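Local coordinates for protein AP-4 complex accessory subunit Tepsin (Equus caballus, PDB 5WF1) that probably associates with the AP-4 adaptor complex by binding that complex's beta and epsilon subunits, and may thereby take part in vesicle trafficking at the trans-Golgi network, at residues A40-E45 with Q78-G83; H98-T103 with K124-F129. All coordinates share one frame; numbering follows the deposited sequence.

Interaction 1: A40-E45 with Q78-G83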
ATOM      1  N   ALA A  40       1.674  -6.320  12.544  1.00 27.49           N
ATOM      2  CA  ALA A  40       0.807  -6.050  11.403  1.00 29.66           C
ATOM      3  C   ALA A  40       0.573  -4.562  11.159  1.00 29.92           C
ATOM      4  O   ALA A  40      -0.027  -4.209  10.139  1.00 28.73           O
ATOM      5  CB  ALA A  40      -0.541  -6.750  11.585  1.00 30.14           C
ATOM      6  N   PHE A  41       1.031  -3.688  12.048  1.00 25.37           N
ATOM      7  CA  PHE A  41       0.799  -2.253  11.929  1.00 25.89           C
ATOM      8  C   PHE A  41       2.134  -1.527  11.862  1.00 31.62           C
ATOM      9  O   PHE A  41       3.035  -1.793  12.668  1.00 26.91           O
ATOM     10  CB  PHE A  41      -0.017  -1.719  13.109  1.00 26.87           C
ATOM     11  CG  PHE A  41      -1.263  -2.505  13.389  1.00 30.47           C
ATOM     12  CD1 PHE A  41      -2.393  -2.352  12.585  1.00 32.20           C
ATOM     13  CD2 PHE A  41      -1.312  -3.401  14.444  1.00 30.33           C
ATOM     14  CE1 PHE A  41      -3.547  -3.082  12.840  1.00 32.39           C
ATOM     15  CE2 PHE A  41      -2.465  -4.139  14.702  1.00 30.40           C
ATOM     16  CZ  PHE A  41      -3.575  -3.982  13.899  1.00 30.37           C
ATOM     17  N   LEU A  42       2.253  -0.609  10.912  1.00 25.52           N
ATOM     18  CA  LEU A  42       3.438   0.228  10.848  1.00 24.35           C
ATOM     19  C   LEU A  42       3.555   1.030  12.138  1.00 24.64           C
ATOM     20  O   LEU A  42       2.547   1.427  12.727  1.00 23.08           O
ATOM     21  CB  LEU A  42       3.345   1.169   9.645  1.00 26.45           C
ATOM     22  CG  LEU A  42       3.834   0.695   8.269  1.00 28.32           C
ATOM     23  CD1 LEU A  42       3.462  -0.727   7.995  1.00 25.87           C
ATOM     24  CD2 LEU A  42       3.326   1.607   7.158  1.00 22.09           C
ATOM     25  N   SER A  43       4.783   1.251  12.596  1.00 24.02           N
ATOM     26  CA  SER A  43       4.943   2.215  13.674  1.00 28.44           C
ATOM     27  C   SER A  43       4.845   3.627  13.102  1.00 27.20           C
ATOM     28  O   SER A  43       4.936   3.834  11.893  1.00 24.78           O
ATOM     29  CB  SER A  43       6.281   2.023  14.396  1.00 25.47           C
ATOM     30  OG  SER A  43       7.369   2.304  13.529  1.00 26.66           O
ATOM     31  N   ARG A  44       4.655   4.604  13.991  1.00 27.71           N
ATOM     32  CA  ARG A  44       4.672   6.005  13.574  1.00 29.69           C
ATOM     33  C   ARG A  44       5.963   6.346  12.841  1.00 31.43           C
ATOM     34  O   ARG A  44       5.950   7.054  11.826  1.00 27.62           O
ATOM     35  CB  ARG A  44       4.525   6.918  14.795  1.00 33.46           C
ATOM     36  CG  ARG A  44       4.516   8.409  14.467  1.00 35.44           C
ATOM     37  CD  ARG A  44       3.650   9.191  15.457  1.00 40.96           C
ATOM     38  NE  ARG A  44       3.159  10.444  14.885  1.00 41.53           N
ATOM     39  CZ  ARG A  44       3.890  11.548  14.740  1.00 46.70           C
ATOM     40  NH1 ARG A  44       5.157  11.572  15.138  1.00 51.75           N
ATOM     41  NH2 ARG A  44       3.349  12.638  14.206  1.00 44.96           N
ATOM     42  N   GLU A  45       7.091   5.852  13.354  1.00 29.83           N
ATOM     43  CA  GLU A  45       8.383   6.137  12.745  1.00 28.41           C
ATOM     44  C   GLU A  45       8.515   5.460  11.386  1.00 26.84           C
ATOM     45  O   GLU A  45       9.055   6.051  10.446  1.00 26.43           O
ATOM     46  CB  GLU A  45       9.502   5.699  13.697  1.00 34.48           C
ATOM     47  CG  GLU A  45       9.576   6.524  15.004  1.00 38.76           C
ATOM     48  CD  GLU A  45       8.388   6.304  15.962  1.00 46.96           C
ATOM     49  OE1 GLU A  45       7.783   5.193  15.973  1.00 35.57           O
ATOM     50  OE2 GLU A  45       8.057   7.259  16.708  1.00 46.07           O
ATOM     51  N   GLN A  78       0.730  -8.654   3.904  1.00 25.48           N
ATOM     52  CA  GLN A  78      -0.439  -8.000   3.324  1.00 22.98           C
ATOM     53  C   GLN A  78      -0.915  -6.849   4.203  1.00 22.84           C
ATOM     54  O   GLN A  78      -1.246  -5.768   3.705  1.00 19.76           O
ATOM     55  CB  GLN A  78      -1.563  -9.014   3.134  1.00 21.99           C
ATOM     56  CG  GLN A  78      -1.403  -9.972   1.953  1.00 27.14           C
ATOM     57  CD  GLN A  78      -2.596 -10.924   1.872  1.00 27.16           C
ATOM     58  OE1 GLN A  78      -3.008 -11.491   2.878  1.00 31.02           O
ATOM     59  NE2 GLN A  78      -3.173 -11.059   0.694  1.00 29.84           N
HETATM   60  N   MSE A  79      -0.989  -7.075   5.513  1.00 23.31           N
HETATM   61  CA  MSE A  79      -1.403  -6.026   6.442  1.00 24.10           C
HETATM   62  C   MSE A  79      -0.460  -4.833   6.377  1.00 19.57           C
HETATM   63  O   MSE A  79      -0.917  -3.693   6.358  1.00 22.31           O
HETATM   64  CB  MSE A  79      -1.477  -6.554   7.883  1.00 24.71           C
HETATM   65  CG  MSE A  79      -2.612  -7.549   8.110  1.00 25.58           C
HETATM   66 SE   MSE A  79      -4.360  -6.667   8.092  0.80 28.89          SE
HETATM   67  CE  MSE A  79      -4.195  -5.627   9.745  1.00 29.92           C
ATOM     68  N   ARG A  80       0.853  -5.090   6.359  1.00 20.99           N
ATOM     69  CA  ARG A  80       1.808  -3.982   6.318  1.00 20.44           C
ATOM     70  C   ARG A  80       1.764  -3.264   4.971  1.00 21.20           C
ATOM     71  O   ARG A  80       1.916  -2.037   4.907  1.00 21.35           O
ATOM     72  CB  ARG A  80       3.226  -4.483   6.628  1.00 22.05           C
ATOM     73  CG  ARG A  80       3.363  -5.081   8.031  1.00 25.31           C
ATOM     74  CD  ARG A  80       4.817  -5.443   8.379  1.00 26.90           C
ATOM     75  NE  ARG A  80       5.684  -4.270   8.352  1.00 22.00           N
ATOM     76  CZ  ARG A  80       5.970  -3.536   9.415  1.00 26.34           C
ATOM     77  NH1 ARG A  80       5.465  -3.871  10.592  1.00 27.71           N
ATOM     78  NH2 ARG A  80       6.760  -2.479   9.302  1.00 26.75           N
ATOM     79  N   ALA A  81       1.559  -4.009   3.884  1.00 18.82           N
ATOM     80  CA  ALA A  81       1.437  -3.380   2.574  1.00 19.06           C
ATOM     81  C   ALA A  81       0.203  -2.487   2.512  1.00 16.58           C
ATOM     82  O   ALA A  81       0.274  -1.357   2.020  1.00 18.70           O
ATOM     83  CB  ALA A  81       1.389  -4.446   1.476  1.00 18.71           C
ATOM     84  N   LEU A  82      -0.926  -2.972   3.040  1.00 16.69           N
ATOM     85  CA  LEU A  82      -2.134  -2.157   3.151  1.00 18.45           C
ATOM     86  C   LEU A  82      -1.914  -0.928   4.032  1.00 19.68           C
ATOM     87  O   LEU A  82      -2.449   0.149   3.745  1.00 16.78           O
ATOM     88  CB  LEU A  82      -3.276  -2.999   3.718  1.00 16.31           C
ATOM     89  CG  LEU A  82      -3.919  -4.040   2.792  1.00 22.74           C
ATOM     90  CD1 LEU A  82      -4.976  -4.814   3.558  1.00 19.73           C
ATOM     91  CD2 LEU A  82      -4.517  -3.375   1.540  1.00 16.28           C
ATOM     92  N   GLY A  83      -1.180  -1.082   5.136  1.00 17.98           N
ATOM     93  CA  GLY A  83      -0.834   0.083   5.946  1.00 16.92           C
ATOM     94  C   GLY A  83      -0.058   1.126   5.161  1.00 16.68           C
ATOM     95  O   GLY A  83      -0.298   2.325   5.294  1.00 18.76           O
TER
HETATM   96  O   HOH W   1      -1.491  -2.223   8.799  1.00 32.59           O
HETATM   97  O   HOH W   2       5.806  -2.214  13.043  1.00 29.69           O
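Leu42 and Arg80 cross at a slant, with CD1 of Leu42 lying 3.9 Å above the plane of the Arg80 guanidinium, displaced toward the rim of the group. The leucine thus packs on a flat face of the cation and leaves its N-H edges to polar partners. A water takes up one of these edge positions, 3.0 Å from Arg80 NH1 and in the plane of the group, and donates a hydrogen bond to Phe41 O. The bend of the Arg80 chain at chi3 (61°) turns the guanidinium toward the loop before helix 44-56; around it, NE bonds to Val34 O of helix 25-35, NH1 to Arg39 O, and NH2 makes a salt bridge to Glu46, so that several partners fix its rotation. The other Leu42 methyl, CD2, rests 4.0 Å from Gly83 C on the bare helix backbone.

Selenomethionine Met79 forms the second half of the contact. Its CB sits 3.8 Å from Ala40 CB, while bends at chi2 and chi3 bring the chain alongside Phe41, both pointing the same way, with CE 4.1 Å from Phe41 CE1. A second water donates to Ala40 O and Met79 O, bridging two acceptors that could not bond each other directly. The arrangement is that of an interhelical loop laid across a neighbouring helix, here the loop entering helix 44-56 packed on helix 75-89 in the all-helical VHS/ENTH-like domain of Tepsin.

Interaction 2: H98-T103 with K124-F129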
ATOM      1  N   HIS A  98      -6.308   9.357  -8.235  1.00 20.55           N
ATOM      2  CA  HIS A  98      -5.294   8.541  -8.893  1.00 21.38           C
ATOM      3  C   HIS A  98      -4.912   7.322  -8.055  1.00 21.72           C
ATOM      4  O   HIS A  98      -4.748   6.215  -8.593  1.00 18.65           O
ATOM      5  CB  HIS A  98      -4.061   9.400  -9.191  1.00 23.39           C
ATOM      6  CG  HIS A  98      -3.172   8.831 -10.254  1.00 25.77           C
ATOM      7  ND1 HIS A  98      -2.006   9.445 -10.662  1.00 33.13           N
ATOM      8  CD2 HIS A  98      -3.290   7.711 -11.007  1.00 24.82           C
ATOM      9  CE1 HIS A  98      -1.438   8.721 -11.613  1.00 32.45           C
ATOM     10  NE2 HIS A  98      -2.198   7.665 -11.844  1.00 25.01           N
ATOM     11  N   ILE A  99      -4.736   7.503  -6.740  1.00 19.90           N
ATOM     12  CA  ILE A  99      -4.522   6.353  -5.865  1.00 20.31           C
ATOM     13  C   ILE A  99      -5.689   5.381  -5.966  1.00 16.27           C
ATOM     14  O   ILE A  99      -5.488   4.166  -6.045  1.00 21.23           O
ATOM     15  CB  ILE A  99      -4.305   6.796  -4.405  1.00 23.71           C
ATOM     16  CG1 ILE A  99      -3.137   7.775  -4.293  1.00 25.86           C
ATOM     17  CG2 ILE A  99      -4.054   5.576  -3.536  1.00 24.65           C
ATOM     18  CD1 ILE A  99      -1.851   7.118  -3.930  1.00 34.32           C
ATOM     19  N   LEU A 100      -6.919   5.897  -5.986  1.00 18.96           N
ATOM     20  CA  LEU A 100      -8.089   5.025  -6.134  1.00 19.88           C
ATOM     21  C   LEU A 100      -8.061   4.280  -7.468  1.00 21.92           C
ATOM     22  O   LEU A 100      -8.324   3.071  -7.527  1.00 18.20           O
ATOM     23  CB  LEU A 100      -9.374   5.839  -6.012  1.00 19.07           C
ATOM     24  CG  LEU A 100     -10.684   5.058  -6.256  1.00 22.59           C
ATOM     25  CD1 LEU A 100     -10.841   3.899  -5.269  1.00 21.42           C
ATOM     26  CD2 LEU A 100     -11.888   5.966  -6.191  1.00 23.51           C
ATOM     27  N   LEU A 101      -7.765   4.998  -8.556  1.00 20.96           N
ATOM     28  CA  LEU A 101      -7.665   4.359  -9.865  1.00 17.96           C
ATOM     29  C   LEU A 101      -6.689   3.195  -9.824  1.00 18.17           C
ATOM     30  O   LEU A 101      -6.996   2.096 -10.298  1.00 19.72           O
ATOM     31  CB  LEU A 101      -7.239   5.387 -10.919  1.00 18.89           C
ATOM     32  CG  LEU A 101      -7.058   4.980 -12.394  1.00 19.48           C
ATOM     33  CD1 LEU A 101      -7.181   6.218 -13.287  1.00 20.51           C
ATOM     34  CD2 LEU A 101      -5.710   4.328 -12.611  1.00 16.17           C
ATOM     35  N   LEU A 102      -5.515   3.409  -9.226  1.00 17.90           N
ATOM     36  CA  LEU A 102      -4.491   2.370  -9.226  1.00 21.06           C
ATOM     37  C   LEU A 102      -4.816   1.213  -8.284  1.00 18.25           C
ATOM     38  O   LEU A 102      -4.456   0.068  -8.582  1.00 20.74           O
ATOM     39  CB  LEU A 102      -3.129   2.969  -8.857  1.00 20.63           C
ATOM     40  CG  LEU A 102      -2.555   3.926  -9.903  1.00 25.49           C
ATOM     41  CD1 LEU A 102      -1.428   4.756  -9.300  1.00 25.87           C
ATOM     42  CD2 LEU A 102      -2.097   3.154 -11.178  1.00 25.20           C
ATOM     43  N   THR A 103      -5.475   1.472  -7.149  1.00 20.07           N
ATOM     44  CA  THR A 103      -5.633   0.438  -6.121  1.00 19.92           C
ATOM     45  C   THR A 103      -7.001  -0.231  -6.110  1.00 19.90           C
ATOM     46  O   THR A 103      -7.153  -1.285  -5.478  1.00 19.24           O
ATOM     47  CB  THR A 103      -5.384   1.015  -4.721  1.00 15.96           C
ATOM     48  OG1 THR A 103      -6.358   2.026  -4.444  1.00 18.69           O
ATOM     49  CG2 THR A 103      -3.962   1.639  -4.639  1.00 21.83           C
ATOM     50  N   LYS A 124     -11.934  -0.889   4.555  1.00 17.59           N
ATOM     51  CA  LYS A 124     -11.882   0.466   5.100  1.00 20.73           C
ATOM     52  C   LYS A 124     -11.098   1.394   4.185  1.00 17.42           C
ATOM     53  O   LYS A 124     -11.500   2.541   3.961  1.00 18.07           O
ATOM     54  CB  LYS A 124     -11.252   0.463   6.500  1.00 17.26           C
ATOM     55  CG  LYS A 124     -12.014  -0.347   7.539  1.00 24.71           C
ATOM     56  CD  LYS A 124     -11.785   0.197   8.963  1.00 26.39           C
ATOM     57  CE  LYS A 124     -10.451  -0.244   9.545  1.00 29.36           C
ATOM     58  NZ  LYS A 124     -10.410  -0.089  11.057  1.00 25.73           N
ATOM     59  N   ILE A 125      -9.968   0.920   3.655  1.00 17.42           N
ATOM     60  CA  ILE A 125      -9.170   1.747   2.758  1.00 16.61           C
ATOM     61  C   ILE A 125      -9.970   2.083   1.503  1.00 17.91           C
ATOM     62  O   ILE A 125     -10.002   3.229   1.049  1.00 17.20           O
ATOM     63  CB  ILE A 125      -7.856   1.036   2.398  1.00 16.73           C
ATOM     64  CG1 ILE A 125      -6.949   0.906   3.620  1.00 17.96           C
ATOM     65  CG2 ILE A 125      -7.163   1.780   1.258  1.00 16.63           C
ATOM     66  CD1 ILE A 125      -5.752  -0.010   3.389  1.00 17.71           C
ATOM     67  N   LEU A 126     -10.600   1.074   0.906  1.00 17.99           N
ATOM     68  CA  LEU A 126     -11.367   1.303  -0.318  1.00 17.23           C
ATOM     69  C   LEU A 126     -12.522   2.267  -0.076  1.00 19.37           C
ATOM     70  O   LEU A 126     -12.742   3.197  -0.862  1.00 17.52           O
ATOM     71  CB  LEU A 126     -11.883  -0.032  -0.859  1.00 17.73           C
ATOM     72  CG  LEU A 126     -12.779   0.005  -2.098  1.00 23.02           C
ATOM     73  CD1 LEU A 126     -12.089   0.744  -3.235  1.00 22.13           C
ATOM     74  CD2 LEU A 126     -13.084  -1.421  -2.506  1.00 22.79           C
ATOM     75  N   ARG A 127     -13.264   2.073   1.020  1.00 20.74           N
ATOM     76  CA  ARG A 127     -14.378   2.970   1.318  1.00 23.50           C
ATOM     77  C   ARG A 127     -13.895   4.404   1.521  1.00 19.57           C
ATOM     78  O   ARG A 127     -14.563   5.357   1.112  1.00 21.39           O
ATOM     79  CB  ARG A 127     -15.139   2.485   2.553  1.00 22.26           C
ATOM     80  CG  ARG A 127     -15.792   1.116   2.406  1.00 26.39           C
ATOM     81  CD  ARG A 127     -16.984   1.139   1.473  1.00 32.99           C
ATOM     82  NE  ARG A 127     -16.623   0.801   0.098  1.00 40.44           N
ATOM     83  CZ  ARG A 127     -16.704  -0.419  -0.422  1.00 39.77           C
ATOM     84  NH1 ARG A 127     -17.131  -1.436   0.318  1.00 42.22           N
ATOM     85  NH2 ARG A 127     -16.357  -0.619  -1.689  1.00 39.99           N
ATOM     86  N   HIS A 128     -12.723   4.571   2.128  1.00 17.31           N
ATOM     87  CA  HIS A 128     -12.177   5.908   2.356  1.00 19.15           C
ATOM     88  C   HIS A 128     -11.801   6.590   1.040  1.00 23.12           C
ATOM     89  O   HIS A 128     -12.130   7.763   0.818  1.00 18.60           O
ATOM     90  CB  HIS A 128     -10.962   5.812   3.277  1.00 18.29           C
ATOM     91  CG  HIS A 128     -10.317   7.131   3.569  1.00 22.35           C
ATOM     92  ND1 HIS A 128     -10.817   8.011   4.504  1.00 25.85           N
ATOM     93  CD2 HIS A 128      -9.209   7.718   3.055  1.00 24.38           C
ATOM     94  CE1 HIS A 128     -10.049   9.086   4.550  1.00 26.89           C
ATOM     95  NE2 HIS A 128      -9.064   8.932   3.683  1.00 26.56           N
ATOM     96  N   PHE A 129     -11.082   5.876   0.168  1.00 16.86           N
ATOM     97  CA  PHE A 129     -10.716   6.441  -1.129  1.00 20.00           C
ATOM     98  C   PHE A 129     -11.960   6.791  -1.952  1.00 21.71           C
ATOM     99  O   PHE A 129     -12.022   7.850  -2.583  1.00 23.35           O
ATOM    100  CB  PHE A 129      -9.825   5.459  -1.900  1.00 17.28           C
ATOM    101  CG  PHE A 129      -8.445   5.261  -1.307  1.00 19.69           C
ATOM    102  CD1 PHE A 129      -7.953   6.105  -0.316  1.00 23.20           C
ATOM    103  CD2 PHE A 129      -7.635   4.226  -1.761  1.00 20.19           C
ATOM    104  CE1 PHE A 129      -6.676   5.916   0.228  1.00 21.29           C
ATOM    105  CE2 PHE A 129      -6.348   4.030  -1.233  1.00 20.39           C
ATOM    106  CZ  PHE A 129      -5.868   4.876  -0.237  1.00 19.78           C
TER
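Phe129 is the bump of this contact: its ring projects from helix 117-132 into a hollow on helix 96-111 formed by Ile99, Leu100 and Thr103. These are the last two helices of the VHS/ENTH-like helical domain, and they run in broadly opposed directions but are strongly inclined, their local axes 10.3 Å apart with 137° between their N-to-C directions. Phe129 CG stands anti to the carbonyl carbon (chi1 -69°), which carries the ring toward the partner helix. Ile99 crosses it at a slant, its CG2 branch 3.6 Å from Phe129 CE2, and Val85 of helix 75-89 also touches the ring. Leu100 slides past Phe129 in the opposite direction, placing CD1 3.8 Å from Phe129 CB, at the base of the side chain. The same methyl meets Leu126 CD1 at 4.0 Å and so fills the notch between two residues one turn apart.

Thr103 closes the hollow at the ring edge, its OG1 lying near the ring plane and donating to Ile99 O. A valine here would keep the branched shape but would probably leave Ile99 O with one bond fewer and the side chain less firmly fixed in rotation. No hydrogen bond joins the two segments, so van der Waals packing, mostly apolar, holds them. The Thr103 OG1 to Ile99 O bond is 2.8 Å long and arrives 39° out of the carbonyl plane, at an oxygen that also accepts from Thr103 N.

From the N terminus, the chain leaves helix 25-35 and enters the loop of interaction 1, which closes a path of 32 intervening residues, mostly helical, when helix 75-89 returns to that loop. Interaction 2 opens only afterwards, on helix 96-111, and closes a shorter path of 20 residues on helix 117-132. The two are therefore in series, neither nested nor crossed. Their centres lie about 16 Å apart, yet they meet where Leu82 O packs 3.3 Å from Ile125 CD1. Helix 75-89 is the joining element: it receives the loop before helix 44-56 in interaction 1 and also packs on the helix pair of interaction 2, linking the earlier and later parts of one domain.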